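PDB 1S2X: Cag-Z, which is of unknown function but is encoded in the cag pathogenicity island of Helicobacter pylori, and probably serves its type IV secretion system. Local coordinates for residues F97-I102 / L106-F111; N89-E94 / I180-N185; A15-I20 / N120-D125; A75-L80 / N169-D174. The protein carries 1 engineered substitution. All coordinates share one frame; numbering follows the deposited sequence.

Interaction 1 of 4, residues F97-I102 / L106-F111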
loop_
_atom_site.group_PDB
_atom_site.type_symbol
_atom_site.label_atom_id
_atom_site.label_comp_id
_atom_site.label_asym_id
_atom_site.label_seq_id
_atom_site.Cartn_x
_atom_site.Cartn_y
_atom_site.Cartn_z
ATOM N N PHE A 97 1.201 5.260 -27.769
ATOM C CA PHE A 97 1.626 6.475 -28.447
ATOM C C PHE A 97 3.116 6.459 -28.756
ATOM O O PHE A 97 3.542 7.098 -29.723
ATOM C CB PHE A 97 1.321 7.732 -27.624
ATOM C CG PHE A 97 1.606 9.023 -28.381
ATOM C CD1 PHE A 97 0.660 9.564 -29.233
ATOM C CD2 PHE A 97 2.811 9.682 -28.228
ATOM C CE1 PHE A 97 0.907 10.734 -29.927
ATOM C CE2 PHE A 97 3.073 10.851 -28.913
ATOM C CZ PHE A 97 2.119 11.379 -29.767
ATOM N N ALA A 98 3.922 5.748 -27.968
ATOM C CA ALA A 98 5.339 5.683 -28.335
ATOM C C ALA A 98 5.544 4.755 -29.535
ATOM O O ALA A 98 6.354 5.026 -30.422
ATOM C CB ALA A 98 6.191 5.229 -27.167
ATOM N N GLU A 99 4.810 3.647 -29.552
ATOM C CA GLU A 99 4.906 2.662 -30.624
ATOM C C GLU A 99 4.223 3.198 -31.880
ATOM O O GLU A 99 4.377 2.659 -32.973
ATOM C CB GLU A 99 4.286 1.323 -30.235
ATOM C CG GLU A 99 4.725 0.763 -28.903
ATOM C CD GLU A 99 3.818 -0.338 -28.386
ATOM O OE1 GLU A 99 2.580 -0.166 -28.441
ATOM O OE2 GLU A 99 4.367 -1.368 -27.931
ATOM N N SER A 100 3.465 4.278 -31.715
ATOM C CA SER A 100 2.817 4.899 -32.866
ATOM C C SER A 100 3.655 6.068 -33.381
ATOM O O SER A 100 3.400 6.595 -34.465
ATOM C CB SER A 100 1.413 5.393 -32.509
ATOM O OG SER A 100 0.515 4.329 -32.258
ATOM N N THR A 101 4.637 6.473 -32.576
ATOM C CA THR A 101 5.364 7.705 -32.839
ATOM C C THR A 101 6.862 7.513 -33.020
ATOM O O THR A 101 7.522 8.419 -33.538
ATOM C CB THR A 101 5.137 8.698 -31.671
ATOM O OG1 THR A 101 3.759 9.090 -31.623
ATOM C CG2 THR A 101 5.943 9.974 -31.866
ATOM N N ILE A 102 7.419 6.386 -32.599
ATOM C CA ILE A 102 8.874 6.261 -32.497
ATOM C C ILE A 102 9.399 5.155 -33.394
ATOM O O ILE A 102 9.172 3.969 -33.163
ATOM C CB ILE A 102 9.270 6.035 -31.022
ATOM C CG1 ILE A 102 8.727 7.120 -30.085
ATOM C CG2 ILE A 102 10.768 5.893 -30.848
ATOM C CD1 ILE A 102 9.404 7.206 -28.745
ATOM N N LEU A 106 15.265 0.591 -31.068
ATOM C CA LEU A 106 16.037 0.652 -29.827
ATOM C C LEU A 106 15.640 1.858 -28.983
ATOM O O LEU A 106 15.535 1.810 -27.753
ATOM C CB LEU A 106 17.526 0.680 -30.154
ATOM C CG LEU A 106 18.139 -0.583 -30.756
ATOM C CD1 LEU A 106 17.664 -0.832 -32.179
ATOM C CD2 LEU A 106 19.662 -0.489 -30.719
ATOM N N THR A 107 15.411 2.993 -29.639
ATOM C CA THR A 107 14.927 4.174 -28.943
ATOM C C THR A 107 13.560 3.878 -28.328
ATOM O O THR A 107 13.164 4.465 -27.314
ATOM C CB THR A 107 14.824 5.387 -29.885
ATOM O OG1 THR A 107 16.119 5.693 -30.429
ATOM C CG2 THR A 107 14.364 6.636 -29.142
ATOM N N LEU A 108 12.813 2.964 -28.951
ATOM C CA LEU A 108 11.444 2.719 -28.465
ATOM C C LEU A 108 11.549 1.887 -27.188
ATOM O O LEU A 108 10.747 2.033 -26.266
ATOM C CB LEU A 108 10.576 2.075 -29.531
ATOM C CG LEU A 108 9.224 1.471 -29.158
ATOM C CD1 LEU A 108 8.268 2.510 -28.603
ATOM C CD2 LEU A 108 8.583 0.787 -30.364
ATOM N N GLY A 109 12.579 1.047 -27.180
ATOM C CA GLY A 109 12.943 0.277 -26.003
ATOM C C GLY A 109 13.268 1.205 -24.844
ATOM O O GLY A 109 12.867 0.929 -23.713
ATOM N N GLU A 110 13.975 2.296 -25.128
ATOM C CA GLU A 110 14.304 3.275 -24.102
ATOM C C GLU A 110 13.047 3.690 -23.334
ATOM O O GLU A 110 13.035 3.772 -22.108
ATOM C CB GLU A 110 14.934 4.536 -24.686
ATOM C CG GLU A 110 16.381 4.425 -25.124
ATOM C CD GLU A 110 17.294 4.085 -23.962
ATOM O OE1 GLU A 110 17.355 2.890 -23.616
ATOM O OE2 GLU A 110 17.932 5.003 -23.404
ATOM N N PHE A 111 12.000 3.958 -24.106
ATOM C CA PHE A 111 10.773 4.527 -23.561
ATOM C C PHE A 111 9.907 3.446 -22.922
ATOM O O PHE A 111 9.261 3.685 -21.906
ATOM C CB PHE A 111 9.995 5.274 -24.648
ATOM C CG PHE A 111 10.496 6.687 -24.899
ATOM C CD1 PHE A 111 10.151 7.735 -24.073
ATOM C CD2 PHE A 111 11.318 6.964 -25.979
ATOM C CE1 PHE A 111 10.590 9.031 -24.290
ATOM C CE2 PHE A 111 11.759 8.252 -26.218
ATOM C CZ PHE A 111 11.398 9.293 -25.381
#
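I102 and L108 meet at the turn of a helical hairpin, where helix 74-101 gives way, after a short link, to helix 105-135. Their CA atoms lie 6.0 Å apart, the nearest backbone approach between 97-102 and 106-111, and the side-chain contacts are apolar. I102 presents its two branches to different partners. CG2, placed anti to the backbone N by a chi1 of -55° that sets CG1 beside that N, rests 4.0 Å from CB of L108 and also meets the methyl of T107. The other branch ends in CD1, which comes to 3.4 Å from CD2 of F111, approaching the ring obliquely while the two side chains run at about a right angle. L108 reaches back along the first helix: with CG anti to its own N (chi1 167°), it sets CD1 3.7 Å from CB of A98, the same methyl resting against the A98 carbonyl, 3.6 Å from its O. Both methyls of L108 lie against CG of E99, the two side chains crossing at a slant, while the E99 carboxylate has weak, long ion pairs with K95 and K186. At the start of the second helix, N104 OD1 accepts a hydrogen bond from T107 N. Around the hairpin, L10 touches both A98 and F111, V7, the first modelled residue, touches F97, and K186, the last, lies against L108, so the first and last modelled parts of the chain both border this tip of the helical bundle.

Interaction 2 of 4, residues N89-E94 / I180-N185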
loop_
_atom_site.group_PDB
_atom_site.type_symbol
_atom_site.label_atom_id
_atom_site.label_comp_id
_atom_site.label_asym_id
_atom_site.label_seq_id
_atom_site.Cartn_x
_atom_site.Cartn_y
_atom_site.Cartn_z
ATOM N N ASN A 89 -3.238 2.312 -16.819
ATOM C CA ASN A 89 -4.005 2.960 -17.862
ATOM C C ASN A 89 -3.214 4.106 -18.478
ATOM O O ASN A 89 -3.284 4.300 -19.693
ATOM C CB ASN A 89 -5.329 3.449 -17.290
ATOM C CG ASN A 89 -6.345 2.337 -17.104
ATOM O OD1 ASN A 89 -7.377 2.541 -16.457
ATOM N ND2 ASN A 89 -6.082 1.163 -17.665
ATOM N N ARG A 90 -2.470 4.844 -17.666
ATOM C CA ARG A 90 -1.594 5.910 -18.160
ATOM C C ARG A 90 -0.411 5.340 -18.930
ATOM O O ARG A 90 -0.085 5.742 -20.049
ATOM C CB ARG A 90 -1.111 6.765 -16.991
ATOM C CG ARG A 90 -0.167 7.903 -17.320
ATOM C CD ARG A 90 -0.583 8.671 -18.564
ATOM N NE ARG A 90 0.544 9.409 -19.141
ATOM C CZ ARG A 90 0.414 10.441 -19.966
ATOM N NH1 ARG A 90 1.494 11.046 -20.435
ATOM N NH2 ARG A 90 -0.786 10.875 -20.327
ATOM N N CYS A 91 0.283 4.364 -18.346
ATOM C CA CYS A 91 1.431 3.773 -19.025
ATOM C C CYS A 91 1.058 3.036 -20.303
ATOM O O CYS A 91 1.851 3.012 -21.256
ATOM C CB CYS A 91 2.166 2.820 -18.072
ATOM S SG CYS A 91 2.832 3.671 -16.610
ATOM N N LYS A 92 -0.125 2.429 -20.353
ATOM C CA LYS A 92 -0.516 1.666 -21.532
ATOM C C LYS A 92 -0.719 2.584 -22.744
ATOM O O LYS A 92 -0.305 2.200 -23.840
ATOM C CB LYS A 92 -1.783 0.846 -21.289
ATOM C CG LYS A 92 -1.879 -0.361 -22.217
ATOM C CD LYS A 92 -2.593 -1.520 -21.546
ATOM C CE LYS A 92 -3.391 -2.368 -22.517
ATOM N NZ LYS A 92 -4.433 -1.564 -23.226
ATOM N N GLN A 93 -1.329 3.727 -22.493
ATOM C CA GLN A 93 -1.607 4.801 -23.419
ATOM C C GLN A 93 -0.288 5.411 -23.893
ATOM O O GLN A 93 -0.060 5.597 -25.087
ATOM C CB GLN A 93 -2.482 5.879 -22.782
ATOM C CG GLN A 93 -2.227 7.290 -23.291
ATOM C CD GLN A 93 -3.411 8.217 -23.078
ATOM O OE1 GLN A 93 -3.341 9.424 -23.327
ATOM N NE2 GLN A 93 -4.526 7.652 -22.617
ATOM N N GLU A 94 0.579 5.704 -22.928
ATOM C CA GLU A 94 1.916 6.186 -23.271
ATOM C C GLU A 94 2.576 5.154 -24.183
ATOM O O GLU A 94 3.056 5.486 -25.270
ATOM C CB GLU A 94 2.762 6.447 -22.029
ATOM C CG GLU A 94 2.371 7.693 -21.252
ATOM C CD GLU A 94 3.380 8.104 -20.199
ATOM O OE1 GLU A 94 4.570 7.734 -20.275
ATOM O OE2 GLU A 94 2.971 8.839 -19.275
ATOM N N ILE A 180 4.686 -7.036 -16.491
ATOM C CA ILE A 180 4.930 -7.948 -17.606
ATOM C C ILE A 180 4.366 -7.330 -18.881
ATOM O O ILE A 180 5.061 -7.072 -19.854
ATOM C CB ILE A 180 4.272 -9.316 -17.383
ATOM C CG1 ILE A 180 4.946 -10.156 -16.291
ATOM C CG2 ILE A 180 4.198 -10.105 -18.678
ATOM C CD1 ILE A 180 6.205 -9.510 -15.749
ATOM N N ILE A 181 3.065 -7.079 -18.819
ATOM C CA ILE A 181 2.352 -6.511 -19.955
ATOM C C ILE A 181 3.031 -5.250 -20.471
ATOM O O ILE A 181 3.381 -5.167 -21.647
ATOM C CB ILE A 181 0.884 -6.227 -19.580
ATOM C CG1 ILE A 181 0.113 -7.450 -19.081
ATOM C CG2 ILE A 181 0.140 -5.583 -20.738
ATOM C CD1 ILE A 181 -1.383 -7.216 -19.032
ATOM N N LEU A 182 3.224 -4.263 -19.607
ATOM C CA LEU A 182 3.730 -2.963 -20.012
ATOM C C LEU A 182 5.155 -3.019 -20.540
ATOM O O LEU A 182 5.598 -2.159 -21.304
ATOM C CB LEU A 182 3.688 -1.999 -18.819
ATOM C CG LEU A 182 2.321 -1.419 -18.479
ATOM C CD1 LEU A 182 2.392 -0.576 -17.209
ATOM C CD2 LEU A 182 1.779 -0.580 -19.627
ATOM N N SER A 183 5.914 -4.032 -20.126
ATOM C CA SER A 183 7.318 -4.015 -20.511
ATOM C C SER A 183 7.616 -4.812 -21.779
ATOM O O SER A 183 8.788 -4.830 -22.182
ATOM C CB SER A 183 8.151 -4.574 -19.352
ATOM O OG SER A 183 7.854 -5.950 -19.174
ATOM N N LYS A 184 6.606 -5.439 -22.360
ATOM C CA LYS A 184 6.718 -6.357 -23.478
ATOM C C LYS A 184 7.744 -5.928 -24.524
ATOM O O LYS A 184 7.497 -5.022 -25.309
ATOM C CB LYS A 184 5.360 -6.539 -24.189
ATOM C CG LYS A 184 5.532 -7.180 -25.558
ATOM C CD LYS A 184 6.048 -8.600 -25.407
ATOM C CE LYS A 184 5.035 -9.477 -24.698
ATOM N NZ LYS A 184 4.243 -10.321 -25.643
ATOM N N ASN A 185 8.887 -6.603 -24.503
ATOM C CA ASN A 185 10.012 -6.336 -25.385
ATOM C C ASN A 185 9.572 -6.005 -26.813
ATOM O O ASN A 185 8.406 -6.234 -27.197
ATOM C CB ASN A 185 10.962 -7.560 -25.381
ATOM C CG ASN A 185 11.449 -7.878 -23.971
ATOM O OD1 ASN A 185 12.303 -7.180 -23.430
ATOM N ND2 ASN A 185 10.907 -8.947 -23.382
#
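Helical residues K92 and L182 bring the backbones of 89-94 and 180-185 together, their CA atoms 6.5 Å apart. Segment 89-94 is helical throughout and lies within helix 74-101; the other lies in the last part of helix 161-183, with I180-L182 helical and K184 and N185 in loop. At this short separation one side chain, L182, spans the interface. L182 has CG anti to its carbonyl carbon (chi1 -78°), which directs the branch point across to the other helix, where the methyls part toward C91 and K92: CD1 sits 3.5 Å from CB of C91, and CD2 lies 3.6 Å from N of K92, against the helix backbone itself. CB of K92 adds a looser contact at 4.2 Å from CD2 of L182, while the rest of the lysine chain bends and leads its amine away from the interface. C91 and L182 are both buried, and the 147 Å² covered between the segments comes mostly from this leucine and the two residues it meets. On another flank of the first helix, R90 pairs with E94, whose OE1 also accepts a hydrogen bond from F12 N. Helix 105-135 packs against both segments, I115 touching C91 and F119 touching L182. This is side-chain packing between neighbouring helices of an all-helical bundle, with helix 105-135 completing the buried site.

Interaction 3 of 4, residues A15-I20 / N120-D125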
loop_
_atom_site.group_PDB
_atom_site.type_symbol
_atom_site.label_atom_id
_atom_site.label_comp_id
_atom_site.label_asym_id
_atom_site.label_seq_id
_atom_site.Cartn_x
_atom_site.Cartn_y
_atom_site.Cartn_z
ATOM N N ALA A 15 5.375 14.207 -13.203
ATOM C CA ALA A 15 4.138 14.986 -13.243
ATOM C C ALA A 15 2.923 14.103 -13.491
ATOM O O ALA A 15 1.825 14.330 -12.982
ATOM C CB ALA A 15 4.219 16.060 -14.320
ATOM N N GLU A 16 3.125 13.067 -14.300
ATOM C CA GLU A 16 2.015 12.161 -14.599
ATOM C C GLU A 16 1.719 11.308 -13.370
ATOM O O GLU A 16 0.594 10.953 -13.033
ATOM C CB GLU A 16 2.375 11.311 -15.812
ATOM C CG GLU A 16 1.319 11.232 -16.892
ATOM C CD GLU A 16 0.890 12.559 -17.470
ATOM O OE1 GLU A 16 1.760 13.387 -17.791
ATOM O OE2 GLU A 16 -0.327 12.778 -17.601
ATOM N N ARG A 17 2.801 10.977 -12.670
ATOM C CA ARG A 17 2.692 10.211 -11.440
ATOM C C ARG A 17 1.960 11.002 -10.369
ATOM O O ARG A 17 1.105 10.448 -9.672
ATOM C CB ARG A 17 4.101 9.806 -11.010
ATOM C CG ARG A 17 4.630 8.678 -11.902
ATOM C CD ARG A 17 5.971 8.186 -11.384
ATOM N NE ARG A 17 6.753 9.300 -10.858
ATOM C CZ ARG A 17 7.981 9.597 -11.266
ATOM N NH1 ARG A 17 8.619 10.632 -10.730
ATOM N NH2 ARG A 17 8.553 8.848 -12.201
ATOM N N GLN A 18 2.287 12.283 -10.258
ATOM C CA GLN A 18 1.706 13.174 -9.253
ATOM C C GLN A 18 0.228 13.394 -9.513
ATOM O O GLN A 18 -0.565 13.674 -8.615
ATOM C CB GLN A 18 2.478 14.492 -9.221
ATOM C CG GLN A 18 2.092 15.478 -8.138
ATOM C CD GLN A 18 2.184 14.995 -6.710
ATOM O OE1 GLN A 18 3.138 14.354 -6.275
ATOM N NE2 GLN A 18 1.169 15.297 -5.904
ATOM N N LYS A 19 -0.165 13.260 -10.773
ATOM C CA LYS A 19 -1.569 13.462 -11.126
ATOM C C LYS A 19 -2.408 12.306 -10.596
ATOM O O LYS A 19 -3.539 12.462 -10.141
ATOM C CB LYS A 19 -1.745 13.588 -12.638
ATOM C CG LYS A 19 -0.899 14.645 -13.331
ATOM C CD LYS A 19 -1.200 16.042 -12.820
ATOM C CE LYS A 19 -2.114 16.821 -13.779
ATOM N NZ LYS A 19 -2.861 17.890 -13.077
ATOM N N ILE A 20 -1.823 11.117 -10.674
ATOM C CA ILE A 20 -2.501 9.926 -10.155
ATOM C C ILE A 20 -2.510 9.939 -8.634
ATOM O O ILE A 20 -3.439 9.443 -7.991
ATOM C CB ILE A 20 -1.835 8.675 -10.746
ATOM C CG1 ILE A 20 -1.899 8.649 -12.287
ATOM C CG2 ILE A 20 -2.408 7.400 -10.165
ATOM C CD1 ILE A 20 -1.699 7.267 -12.865
ATOM N N ASN A 120 6.453 0.114 -12.183
ATOM C CA ASN A 120 6.767 -0.868 -11.156
ATOM C C ASN A 120 7.124 -0.179 -9.835
ATOM O O ASN A 120 6.702 -0.640 -8.777
ATOM C CB ASN A 120 7.918 -1.781 -11.570
ATOM C CG ASN A 120 8.002 -3.006 -10.671
ATOM O OD1 ASN A 120 6.972 -3.593 -10.336
ATOM N ND2 ASN A 120 9.200 -3.415 -10.270
ATOM N N ASN A 121 7.891 0.896 -9.918
ATOM C CA ASN A 121 8.452 1.579 -8.763
ATOM C C ASN A 121 7.478 2.504 -8.065
ATOM O O ASN A 121 7.434 2.598 -6.826
ATOM C CB ASN A 121 9.704 2.362 -9.211
ATOM C CG ASN A 121 10.826 1.355 -9.448
ATOM O OD1 ASN A 121 11.763 1.613 -10.191
ATOM N ND2 ASN A 121 10.696 0.205 -8.800
ATOM N N PHE A 122 6.679 3.206 -8.869
ATOM C CA PHE A 122 5.701 4.106 -8.258
ATOM C C PHE A 122 4.625 3.310 -7.530
ATOM O O PHE A 122 4.192 3.669 -6.434
ATOM C CB PHE A 122 5.118 4.987 -9.350
ATOM C CG PHE A 122 3.894 5.797 -8.963
ATOM C CD1 PHE A 122 2.630 5.376 -9.322
ATOM C CD2 PHE A 122 4.009 6.975 -8.247
ATOM C CE1 PHE A 122 1.513 6.111 -8.972
ATOM C CE2 PHE A 122 2.898 7.722 -7.910
ATOM C CZ PHE A 122 1.637 7.296 -8.282
ATOM N N THR A 123 4.169 2.204 -8.127
ATOM C CA THR A 123 3.086 1.455 -7.504
ATOM C C THR A 123 3.597 0.686 -6.289
ATOM O O THR A 123 2.946 0.726 -5.243
ATOM C CB THR A 123 2.393 0.447 -8.441
ATOM O OG1 THR A 123 3.365 -0.439 -8.994
ATOM C CG2 THR A 123 1.727 1.169 -9.601
ATOM N N CYS A 124 4.730 0.021 -6.466
ATOM C CA CYS A 124 5.328 -0.769 -5.387
ATOM C C CYS A 124 5.697 0.099 -4.190
ATOM O O CYS A 124 5.605 -0.334 -3.036
ATOM C CB CYS A 124 6.536 -1.544 -5.911
ATOM S SG CYS A 124 6.075 -3.077 -6.764
ATOM N N ASP A 125 6.109 1.347 -4.400
ATOM C CA ASP A 125 6.399 2.208 -3.257
ATOM C C ASP A 125 5.102 2.628 -2.587
ATOM O O ASP A 125 5.028 2.809 -1.373
ATOM C CB ASP A 125 7.182 3.456 -3.654
ATOM C CG ASP A 125 8.606 3.170 -4.090
ATOM O OD1 ASP A 125 9.071 2.019 -3.967
ATOM O OD2 ASP A 125 9.267 4.121 -4.576
#
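R17 and F122 run antiparallel to each other, side chain against side chain, the arginine's aliphatic chain lying over one face of the phenyl ring. The evidence for a CH-pi contact is direct: CB of R17 stands 4.3 Å from the centroid of the F122 ring, 27° off its normal. Farther along the chain, CG of R17 is 4.0 Å above the ring plane and offset toward the rim, and CD of R17 reaches 3.9 Å from CB of F122. The ring gets there because its CG is anti to the backbone N (chi1 168°), which extends it from helix 105-135 to the backbone of helix 14-23, where CZ of F122 comes within 3.5 Å of O of R17. The guanidinium is inclined 28° to the ring and approaches it obliquely; its NH1 forms a salt bridge with E14, one turn earlier in the same helix. I20 takes a different side of the phenyl group, its CG2 lying at the edge near the ring plane, 4.3 Å from CE1 of F122. Helix 74-101 runs beside both partners: S87 touches I20 and F122, and L83 also packs on the ring, while F12 of the preceding loop adjoins R17 and I20.

Interaction 4 of 4, residues A75-L80 / N169-D174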
loop_
_atom_site.group_PDB
_atom_site.type_symbol
_atom_site.label_atom_id
_atom_site.label_comp_id
_atom_site.label_asym_id
_atom_site.label_seq_id
_atom_site.Cartn_x
_atom_site.Cartn_y
_atom_site.Cartn_z
ATOM N N ALA A 75 -10.532 -0.071 2.792
ATOM C CA ALA A 75 -10.452 1.161 1.999
ATOM C C ALA A 75 -9.074 1.323 1.375
ATOM O O ALA A 75 -8.960 1.681 0.200
ATOM C CB ALA A 75 -10.763 2.348 2.890
ATOM N N TYR A 76 -8.019 1.073 2.156
ATOM C CA TYR A 76 -6.658 1.220 1.629
ATOM C C TYR A 76 -6.427 0.210 0.499
ATOM O O TYR A 76 -5.617 0.508 -0.377
ATOM C CB TYR A 76 -5.563 1.039 2.685
ATOM C CG TYR A 76 -5.679 1.977 3.860
ATOM C CD1 TYR A 76 -5.302 1.600 5.142
ATOM C CD2 TYR A 76 -6.179 3.265 3.683
ATOM C CE1 TYR A 76 -5.421 2.475 6.207
ATOM C CE2 TYR A 76 -6.301 4.140 4.742
ATOM C CZ TYR A 76 -5.917 3.740 6.003
ATOM O OH TYR A 76 -6.037 4.613 7.062
ATOM N N TYR A 77 -7.120 -0.915 0.576
ATOM C CA TYR A 77 -7.099 -1.971 -0.426
ATOM C C TYR A 77 -7.574 -1.388 -1.758
ATOM O O TYR A 77 -6.953 -1.606 -2.798
ATOM C CB TYR A 77 -7.960 -3.186 -0.045
ATOM C CG TYR A 77 -7.910 -4.290 -1.086
ATOM C CD1 TYR A 77 -6.768 -5.060 -1.233
ATOM C CD2 TYR A 77 -8.972 -4.573 -1.936
ATOM C CE1 TYR A 77 -6.679 -6.071 -2.169
ATOM C CE2 TYR A 77 -8.899 -5.581 -2.882
ATOM C CZ TYR A 77 -7.749 -6.334 -2.998
ATOM O OH TYR A 77 -7.638 -7.349 -3.926
ATOM N N ASN A 78 -8.673 -0.647 -1.673
ATOM C CA ASN A 78 -9.290 -0.038 -2.848
ATOM C C ASN A 78 -8.437 1.126 -3.359
ATOM O O ASN A 78 -8.277 1.283 -4.574
ATOM C CB ASN A 78 -10.710 0.428 -2.569
ATOM C CG ASN A 78 -11.669 -0.628 -2.057
ATOM O OD1 ASN A 78 -11.540 -1.844 -2.243
ATOM N ND2 ASN A 78 -12.705 -0.153 -1.369
ATOM N N TYR A 79 -7.894 1.919 -2.439
ATOM C CA TYR A 79 -7.007 3.009 -2.836
ATOM C C TYR A 79 -5.888 2.458 -3.724
ATOM O O TYR A 79 -5.655 2.943 -4.830
ATOM C CB TYR A 79 -6.412 3.754 -1.634
ATOM C CG TYR A 79 -5.243 4.631 -2.040
ATOM C CD1 TYR A 79 -5.445 5.836 -2.708
ATOM C CD2 TYR A 79 -3.937 4.255 -1.766
ATOM C CE1 TYR A 79 -4.376 6.630 -3.080
ATOM C CE2 TYR A 79 -2.863 5.043 -2.138
ATOM C CZ TYR A 79 -3.088 6.236 -2.799
ATOM O OH TYR A 79 -2.013 7.023 -3.164
ATOM N N LEU A 80 -5.198 1.422 -3.252
ATOM C CA LEU A 80 -4.116 0.844 -4.039
ATOM C C LEU A 80 -4.583 0.269 -5.369
ATOM O O LEU A 80 -3.885 0.470 -6.371
ATOM C CB LEU A 80 -3.398 -0.245 -3.235
ATOM C CG LEU A 80 -2.573 0.348 -2.084
ATOM C CD1 LEU A 80 -2.063 -0.755 -1.178
ATOM C CD2 LEU A 80 -1.453 1.204 -2.670
ATOM N N ASN A 169 -0.665 -8.684 -0.859
ATOM C CA ASN A 169 0.147 -9.581 -1.669
ATOM C C ASN A 169 -0.471 -9.831 -3.042
ATOM O O ASN A 169 0.266 -9.893 -4.028
ATOM C CB ASN A 169 0.369 -10.931 -0.988
ATOM C CG ASN A 169 1.184 -10.821 0.285
ATOM O OD1 ASN A 169 1.602 -9.728 0.674
ATOM N ND2 ASN A 169 1.398 -11.964 0.934
ATOM N N GLU A 170 -1.783 -9.990 -3.129
ATOM C CA GLU A 170 -2.458 -10.154 -4.411
ATOM C C GLU A 170 -2.288 -8.935 -5.314
ATOM O O GLU A 170 -2.135 -9.055 -6.532
ATOM C CB GLU A 170 -3.955 -10.400 -4.214
ATOM C CG GLU A 170 -4.256 -11.613 -3.350
ATOM C CD GLU A 170 -5.751 -11.732 -3.080
ATOM O OE1 GLU A 170 -6.408 -10.676 -2.980
ATOM O OE2 GLU A 170 -6.237 -12.880 -2.997
ATOM N N ILE A 171 -2.317 -7.750 -4.706
ATOM C CA ILE A 171 -2.096 -6.525 -5.470
ATOM C C ILE A 171 -0.668 -6.448 -6.002
ATOM O O ILE A 171 -0.443 -6.121 -7.167
ATOM C CB ILE A 171 -2.400 -5.276 -4.632
ATOM C CG1 ILE A 171 -3.883 -5.100 -4.277
ATOM C CG2 ILE A 171 -1.871 -4.032 -5.332
ATOM C CD1 ILE A 171 -4.181 -3.721 -3.729
ATOM N N VAL A 172 0.326 -6.745 -5.172
ATOM C CA VAL A 172 1.706 -6.744 -5.657
ATOM C C VAL A 172 1.848 -7.751 -6.798
ATOM O O VAL A 172 2.655 -7.596 -7.719
ATOM C CB VAL A 172 2.671 -7.069 -4.511
ATOM C CG1 VAL A 172 4.046 -7.484 -5.011
ATOM C CG2 VAL A 172 2.787 -5.870 -3.572
ATOM N N GLN A 173 1.039 -8.805 -6.720
ATOM C CA GLN A 173 1.105 -9.871 -7.714
ATOM C C GLN A 173 0.550 -9.379 -9.047
ATOM O O GLN A 173 1.059 -9.724 -10.110
ATOM C CB GLN A 173 0.359 -11.131 -7.265
ATOM C CG GLN A 173 1.248 -12.124 -6.528
ATOM C CD GLN A 173 0.531 -13.364 -6.043
ATOM O OE1 GLN A 173 -0.188 -13.329 -5.041
ATOM N NE2 GLN A 173 0.728 -14.489 -6.747
ATOM N N ASP A 174 -0.496 -8.563 -8.956
ATOM C CA ASP A 174 -1.080 -7.996 -10.167
ATOM C C ASP A 174 -0.208 -6.897 -10.777
ATOM O O ASP A 174 -0.195 -6.750 -12.005
ATOM C CB ASP A 174 -2.474 -7.460 -9.861
ATOM C CG ASP A 174 -3.207 -6.969 -11.092
ATOM O OD1 ASP A 174 -3.360 -5.727 -11.179
ATOM O OD2 ASP A 174 -3.624 -7.800 -11.928
#
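Y77 and I171 carry this contact, the tyrosine ring meeting the isoleucine's longer branch obliquely. A chi1 of -179° puts CG of Y77 anti to its backbone N, and although its CB leaves the helix at the side, the ring swings across to bring CE1 within 3.6 Å of CG1 of I171. I171 holds CG1 anti to the carbonyl carbon, and an extended chi2 of -167° carries CD1 onward between Y77 and L80. That methyl lies 3.6 Å from CB of L80 and is equally near the carbonyl O of Y77, so it packs against the backbone of Y77 as well as the side chain of L80. The two segments belong to helices 74-101 and 161-183 of the helical bundle; the short axes run in the same direction, 4° apart, with a closest approach of 11.0 Å. At that spacing side chains must bridge the gap, and the nearest pair of CA atoms, L80 and I171, is 7.8 Å apart. E170 extends its chain beyond CG beside the ring's outer end, leaving OE1 of E170 3.7 Å from OH of Y77, a proximity without a hydrogen bond; ring and carboxylate planes are turned well apart. K167, one turn before I171, makes a cation-pi contact with the same tyrosine. L80 also packs on L168 and on I130 of helix 105-135.

Helix 74-101 is the common element, used directly by interactions 1, 2 and 4 and flanking interaction 3. Along it the contacts lie in the order 4, 2, 1: centres of interactions 1 and 2 are 11 Å apart and those of 2 and 4 are 19 Å apart, whereas 1 and 4 are separated by 30 Å. Interactions 2 and 4 join the same helix pair at two levels. Interaction 3, 14 Å between centres from both 2 and 4, adds helix 14-23 to the bundle; it touches interaction 2 through a long, weak ion pair, NH2 of R90 to OE2 of E16 at 3.4 Å, and through CB of R90 packing on CD1 of I20. Interaction 1 is nested in sequence within the loops closed by the other three.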